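Local coordinates for protein endo-1,4-beta-xylanase (Pseudoalteromonas haloplanktis, PDB 2B4F) that hydrolyses internal beta-1,4 linkages of xylan as a cold-adapted family 8 glycoside hydrolase, at residues A[203-208]-A[286-291]; A[301-306]-A[354-359]. The protein carries 1 engineered substitution. All coordinates share one frame; numbering follows the deposited sequence.

Both contacts belong to the (alpha/alpha)6 barrel of family 8 glycosidases, and they follow one another along the chain. Contact 1 closes before contact 2 opens. Contact 1 joins the start of helix 206-215 to helix 283-296, about 8 Å from the centre of the chain. Contact 2 lies farther out, about 20 Å from that centre, and sets helix 300-318 against the loop before helix 358-369. The contact centres are about 14 Å apart. Helices 283-296 and 300-318 are consecutive and touch directly, with Val289 O 3.5 Å from His302 CD2. Each contact also borders a bound xylose, and the two sugars occupy separate pockets.

Contact 1 (A[203-208]-A[286-291]); sequences YHIPAF and IMNVGL. With XYP (beta-D-xylopyranose), chain B.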
loop_
_atom_site.group_PDB
_atom_site.type_symbol
_atom_site.label_atom_id
_atom_site.label_comp_id
_atom_site.label_asym_id
_atom_site.label_seq_id
_atom_site.Cartn_x
_atom_site.Cartn_y
_atom_site.Cartn_z
ATOM N N TYR A 203 6.483 0.868 -3.622
ATOM C CA TYR A 203 5.539 1.686 -4.368
ATOM C C TYR A 203 5.037 0.954 -5.614
ATOM O O TYR A 203 4.135 1.435 -6.293
ATOM C CB TYR A 203 6.184 3.005 -4.807
ATOM C CG TYR A 203 6.605 3.976 -3.717
ATOM C CD1 TYR A 203 6.512 3.660 -2.338
ATOM C CD2 TYR A 203 7.091 5.226 -4.066
ATOM C CE1 TYR A 203 6.916 4.568 -1.364
ATOM C CE2 TYR A 203 7.456 6.151 -3.106
ATOM C CZ TYR A 203 7.387 5.818 -1.760
ATOM O OH TYR A 203 7.789 6.744 -0.830
ATOM N N HIS A 204 5.642 -0.185 -5.930
ATOM C CA HIS A 204 5.347 -0.889 -7.160
ATOM C C HIS A 204 4.196 -1.872 -6.977
ATOM O O HIS A 204 4.297 -2.814 -6.211
ATOM C CB HIS A 204 6.571 -1.623 -7.663
ATOM C CG HIS A 204 7.575 -0.721 -8.292
ATOM N ND1 HIS A 204 7.711 -0.608 -9.655
ATOM C CD2 HIS A 204 8.452 0.152 -7.748
ATOM C CE1 HIS A 204 8.638 0.293 -9.923
ATOM N NE2 HIS A 204 9.101 0.774 -8.781
ATOM N N ILE A 205 3.101 -1.638 -7.692
ATOM C CA ILE A 205 1.948 -2.542 -7.653
ATOM C C ILE A 205 1.535 -2.747 -9.098
ATOM O O ILE A 205 0.681 -2.022 -9.630
ATOM C CB ILE A 205 0.793 -1.949 -6.811
ATOM C CG1 ILE A 205 1.284 -1.441 -5.450
ATOM C CG2 ILE A 205 -0.249 -2.998 -6.573
ATOM C CD1 ILE A 205 0.788 -0.058 -5.079
ATOM N N PRO A 206 2.207 -3.666 -9.771
ATOM C CA PRO A 206 2.022 -3.835 -11.218
ATOM C C PRO A 206 0.553 -3.970 -11.662
ATOM O O PRO A 206 0.149 -3.354 -12.650
ATOM C CB PRO A 206 2.852 -5.090 -11.515
ATOM C CG PRO A 206 3.938 -5.069 -10.470
ATOM C CD PRO A 206 3.242 -4.583 -9.241
ATOM N N ALA A 207 -0.247 -4.727 -10.913
ATOM C CA ALA A 207 -1.647 -4.935 -11.270
ATOM C C ALA A 207 -2.457 -3.652 -11.297
ATOM O O ALA A 207 -3.397 -3.553 -12.070
ATOM C CB ALA A 207 -2.276 -5.930 -10.331
ATOM N N PHE A 208 -2.108 -2.670 -10.461
ATOM C CA PHE A 208 -2.804 -1.392 -10.500
ATOM C C PHE A 208 -2.600 -0.747 -11.868
ATOM O O PHE A 208 -3.518 -0.156 -12.408
ATOM C CB PHE A 208 -2.297 -0.416 -9.434
ATOM C CG PHE A 208 -2.834 -0.639 -8.035
ATOM C CD1 PHE A 208 -3.542 -1.768 -7.676
ATOM C CD2 PHE A 208 -2.575 0.321 -7.049
ATOM C CE1 PHE A 208 -3.993 -1.945 -6.362
ATOM C CE2 PHE A 208 -3.023 0.151 -5.755
ATOM C CZ PHE A 208 -3.737 -0.990 -5.412
ATOM N N ILE A 286 6.503 -7.740 -0.510
ATOM C CA ILE A 286 5.952 -9.067 -0.796
ATOM C C ILE A 286 4.432 -9.097 -0.687
ATOM O O ILE A 286 3.788 -9.940 -1.310
ATOM C CB ILE A 286 6.652 -10.220 -0.004
ATOM C CG1 ILE A 286 6.493 -10.094 1.514
ATOM C CG2 ILE A 286 8.130 -10.299 -0.441
ATOM C CD1 ILE A 286 7.044 -11.330 2.269
ATOM N N MET A 287 3.866 -8.168 0.086
ATOM C CA MET A 287 2.421 -7.990 0.102
ATOM C C MET A 287 1.937 -7.592 -1.298
ATOM O O MET A 287 0.924 -8.122 -1.803
ATOM C CB MET A 287 2.003 -6.927 1.127
ATOM C CG MET A 287 0.546 -6.549 1.016
ATOM S SD MET A 287 -0.034 -5.106 1.940
ATOM C CE MET A 287 1.184 -3.902 1.618
ATOM N N ASN A 288 2.654 -6.676 -1.939
ATOM C CA ASN A 288 2.338 -6.249 -3.301
ATOM C C ASN A 288 2.535 -7.365 -4.312
ATOM O O ASN A 288 1.789 -7.451 -5.302
ATOM C CB ASN A 288 3.198 -5.042 -3.696
ATOM C CG ASN A 288 2.900 -3.804 -2.855
ATOM O OD1 ASN A 288 1.795 -3.660 -2.277
ATOM N ND2 ASN A 288 3.875 -2.894 -2.790
ATOM N N VAL A 289 3.528 -8.219 -4.068
ATOM C CA VAL A 289 3.795 -9.366 -4.940
ATOM C C VAL A 289 2.624 -10.348 -4.833
ATOM O O VAL A 289 2.132 -10.826 -5.835
ATOM C CB VAL A 289 5.137 -10.062 -4.585
ATOM C CG1 VAL A 289 5.337 -11.326 -5.396
ATOM C CG2 VAL A 289 6.301 -9.132 -4.837
ATOM N N GLY A 290 2.172 -10.626 -3.609
ATOM C CA GLY A 290 0.970 -11.412 -3.397
ATOM C C GLY A 290 -0.262 -10.854 -4.091
ATOM O O GLY A 290 -1.026 -11.594 -4.708
ATOM N N LEU A 291 -0.456 -9.537 -3.981
ATOM C CA LEU A 291 -1.561 -8.846 -4.621
ATOM C C LEU A 291 -1.477 -9.081 -6.121
ATOM O O LEU A 291 -2.460 -9.469 -6.756
ATOM C CB LEU A 291 -1.507 -7.340 -4.288
ATOM C CG LEU A 291 -2.579 -6.415 -4.841
ATOM C CD1 LEU A 291 -2.533 -5.061 -4.083
ATOM C CD2 LEU A 291 -2.464 -6.192 -6.360
HETATM C C1 XYP B . 6.041 6.146 4.839
HETATM C C2 XYP B . 5.581 5.988 3.406
HETATM C C3 XYP B . 6.457 6.820 2.464
HETATM C C4 XYP B . 6.779 8.225 3.007
HETATM C C5 XYP B . 7.117 8.176 4.501
HETATM O O2 XYP B . 5.658 4.660 2.926
HETATM O O3 XYP B . 5.861 6.883 1.169
HETATM O O4 XYP B . 7.873 8.670 2.245
HETATM O O5 XYP B . 6.078 7.483 5.186
HETATM O O HOH W 1 6.048 -3.606 -4.290
#
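Asn288 and His204 are joined through one water molecule. The water donates to His204 O at 2.7 Å and accepts from Asn288 ND2 at 2.7 Å. It thus ties the loop before helix 206-215 to helix 283-296. Asn288 has its CG beside the backbone N and opposite the carbonyl carbon (chi1 -65°), which carries the amide across to the loop. ND2 also makes a weak hydrogen bond to Ser202 O. Ile205 CG1 lies over one face of the Asn288 amide, 3.9 Å from Asn288 CG. With an alanine in place of Asn288, the water would probably lose its amide donor, and Ile205 CG1 the face it packs on.

Ile205 is the N-cap residue of helix 206-215, one of the helices of the (alpha/alpha)6 barrel. Its two branches do different work. CG1 turns to Asn288, while Ile205 CG2 lies 3.9 Å from Leu291 CD2. Ile205 CG2 also sits 3.6 Å above the plane of the Phe208 ring, over the ring centre, as a lid on one face. Leu291 extends its CG opposite the backbone N (chi1 -179°), and both its methyl groups meet Ile205 CG2. Beyond it, Leu291 CD2 reaches Ala207 CB at 4.0 Å; Leu291 CD1 meets Phe208 CE1 at 4.1 Å. The Leu291 and Phe208 side chains run nearly at right angles. Phe208 is further packed by a stack with Phe151 and an edge-to-face contact with Tyr148.

All the touching residues are buried. Just upstream, Tyr203 points away from residues 286-291. Its side chain touches Arg284 of helix 283-296, and Tyr203 OH is 2.8 Å from O3 of a bound xylose. That sugar is hydrogen-bonded to Glu78 and Asp281. The His204 ring also leads away from helix 283-296 and is held by Ser232 and Thr199.

Contact 2 (A[301-306]-A[354-359]); sequences WHKSAV and ASTNAG. With XYP (beta-D-xylopyranose), chain C.
Ala354 packs against His302, Lys303 and Val306 on helix 300-318, at the approach to helix 358-369 of the (alpha/alpha)6 barrel. This is the tight, buried side. The Ala354 methyl group points into the helix surface, with CB 4.0 Å from His302 CB. Ala354 O is buried and has no hydrogen-bond partner in the model. Lys303 makes a CA-H...O contact to it, 3.4 Å from Lys303 CA to Ala354 O, with 157° at the hydrogen. In the conformer given, Val306 CG2 comes within 3.4 Å of Ala354 O, and both Val306 methyls touch Ala354 CB. Two conformers are modelled, which makes this detail less certain. Behind this packing, the His302 ring leads off to Asp292 on helix 283-296.

Toward solvent the contact is looser. Lys303 and Thr356 are both partly exposed and meet only through aliphatic carbons. The Lys303 side chain is extended beyond CG and crosses Thr356 at about a right angle, with Lys303 CG 3.8 Å from Thr356 CG2. The loop is shaped by an ST turn, in which Ser355 OG accepts from Asn357 N at 3.1 Å. Asn357 then caps helix 358-369, its OD1 accepting from Gln360 N.

The partly exposed loop also holds a xylose, in a pocket distinct from the one at Tyr203. Thr356 has CG2 opposite its carbonyl carbon and OG1 between the backbone N and that carbon (chi1 60°). The methyl faces Lys303, and the hydroxyl is shared between Asn307 ND2 and the sugar. Thr356 OG1 is hydrogen-bonded to O1 of the xylose at 3.1 Å, and either could be the donor.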
loop_
_atom_site.group_PDB
_atom_site.type_symbol
_atom_site.label_atom_id
_atom_site.label_comp_id
_atom_site.label_asym_id
_atom_site.label_seq_id
_atom_site.Cartn_x
_atom_site.Cartn_y
_atom_site.Cartn_z
ATOM N N TRP A 301 8.591 -15.861 -10.831
ATOM C CA TRP A 301 9.267 -14.843 -9.999
ATOM C C TRP A 301 8.479 -14.463 -8.740
ATOM O O TRP A 301 9.076 -14.240 -7.671
ATOM C CB TRP A 301 9.618 -13.604 -10.831
ATOM C CG TRP A 301 8.504 -12.659 -11.102
ATOM C CD1 TRP A 301 7.705 -12.630 -12.202
ATOM C CD2 TRP A 301 8.078 -11.567 -10.264
ATOM N NE1 TRP A 301 6.808 -11.588 -12.103
ATOM C CE2 TRP A 301 7.016 -10.922 -10.921
ATOM C CE3 TRP A 301 8.490 -11.077 -9.018
ATOM C CZ2 TRP A 301 6.343 -9.816 -10.371
ATOM C CZ3 TRP A 301 7.830 -9.974 -8.478
ATOM C CH2 TRP A 301 6.774 -9.358 -9.156
ATOM N N HIS A 302 7.150 -14.406 -8.848
ATOM C CA HIS A 302 6.330 -14.092 -7.655
ATOM C C HIS A 302 6.574 -15.133 -6.562
ATOM O O HIS A 302 6.722 -14.808 -5.380
ATOM C CB HIS A 302 4.844 -14.133 -7.940
ATOM C CG HIS A 302 4.343 -13.120 -8.921
ATOM N ND1 HIS A 302 4.186 -13.405 -10.262
ATOM C CD2 HIS A 302 3.818 -11.884 -8.737
ATOM C CE1 HIS A 302 3.657 -12.358 -10.872
ATOM N NE2 HIS A 302 3.423 -11.423 -9.969
ATOM N N LYS A 303 6.565 -16.402 -6.981
ATOM C CA LYS A 303 6.689 -17.533 -6.091
ATOM C C LYS A 303 8.045 -17.514 -5.420
ATOM O O LYS A 303 8.147 -17.641 -4.208
ATOM C CB LYS A 303 6.499 -18.857 -6.866
ATOM C CG LYS A 303 5.107 -19.045 -7.419
ATOM C CD LYS A 303 5.076 -20.148 -8.478
ATOM C CE LYS A 303 3.690 -20.407 -9.002
ATOM N NZ LYS A 303 3.701 -21.450 -10.110
ATOM N N SER A 304 9.088 -17.349 -6.220
ATOM C CA SER A 304 10.446 -17.321 -5.721
ATOM C C SER A 304 10.649 -16.170 -4.721
ATOM O O SER A 304 11.231 -16.344 -3.651
ATOM C CB SER A 304 11.411 -17.188 -6.909
ATOM O OG SER A 304 12.734 -17.149 -6.427
ATOM N N ALA A 305 10.141 -14.995 -5.068
ATOM C CA ALA A 305 10.286 -13.821 -4.219
ATOM C C ALA A 305 9.698 -14.063 -2.841
ATOM O O ALA A 305 10.352 -13.842 -1.846
ATOM C CB ALA A 305 9.623 -12.609 -4.864
ATOM N N VAL A 306 8.455 -14.508 -2.784
ATOM C CA VAL A 306 7.801 -14.672 -1.490
ATOM C C VAL A 306 8.346 -15.889 -0.744
ATOM O O VAL A 306 8.606 -15.802 0.451
ATOM C CB VAL A 306 6.245 -14.673 -1.585
ATOM C CG1 VAL A 306 5.769 -13.432 -2.334
ATOM C CG2 VAL A 306 5.711 -15.932 -2.233
ATOM N N ALA A 354 1.046 -15.681 -3.226
ATOM C CA ALA A 354 2.059 -16.112 -4.184
ATOM C C ALA A 354 2.927 -17.269 -3.651
ATOM O O ALA A 354 3.823 -17.737 -4.357
ATOM C CB ALA A 354 2.938 -14.930 -4.567
ATOM N N SER A 355 2.691 -17.713 -2.414
ATOM C CA SER A 355 3.466 -18.802 -1.811
ATOM C C SER A 355 3.009 -20.182 -2.296
ATOM O O SER A 355 1.816 -20.406 -2.547
ATOM C CB SER A 355 3.360 -18.770 -0.290
ATOM O OG SER A 355 4.000 -19.902 0.302
ATOM N N THR A 356 3.976 -21.093 -2.437
ATOM C CA THR A 356 3.692 -22.494 -2.789
ATOM C C THR A 356 4.030 -23.433 -1.641
ATOM O O THR A 356 4.173 -24.646 -1.845
ATOM C CB THR A 356 4.458 -22.923 -4.067
ATOM O OG1 THR A 356 5.872 -22.795 -3.871
ATOM C CG2 THR A 356 4.153 -21.997 -5.220
ATOM N N ASN A 357 4.165 -22.880 -0.439
ATOM C CA ASN A 357 4.540 -23.654 0.722
ATOM C C ASN A 357 3.480 -23.641 1.810
ATOM O O ASN A 357 3.328 -22.654 2.525
ATOM C CB ASN A 357 5.864 -23.162 1.294
ATOM C CG ASN A 357 6.483 -24.174 2.238
ATOM O OD1 ASN A 357 6.025 -24.348 3.370
ATOM N ND2 ASN A 357 7.505 -24.886 1.761
ATOM N N ALA A 358 2.785 -24.766 1.958
ATOM C CA ALA A 358 1.711 -24.909 2.931
ATOM C C ALA A 358 2.177 -24.677 4.369
ATOM O O ALA A 358 1.438 -24.111 5.171
ATOM C CB ALA A 358 1.030 -26.289 2.773
ATOM N N GLY A 359 3.411 -25.083 4.677
ATOM C CA GLY A 359 4.036 -24.800 5.959
ATOM C C GLY A 359 4.223 -23.314 6.263
ATOM O O GLY A 359 4.050 -22.885 7.408
HETATM O O1 XYP C . 7.124 -25.596 -3.351
HETATM C C1 XYP C . 8.272 -25.222 -2.606
HETATM C C2 XYP C . 9.225 -24.438 -3.464
HETATM C C3 XYP C . 10.498 -24.186 -2.661
HETATM C C4 XYP C . 10.206 -23.560 -1.288
HETATM C C5 XYP C . 8.936 -24.134 -0.664
HETATM O O2 XYP C . 9.516 -25.121 -4.665
HETATM O O3 XYP C . 11.326 -23.336 -3.419
HETATM O O4 XYP C . 11.256 -23.844 -0.377
HETATM O O5 XYP C . 7.898 -24.411 -1.585
#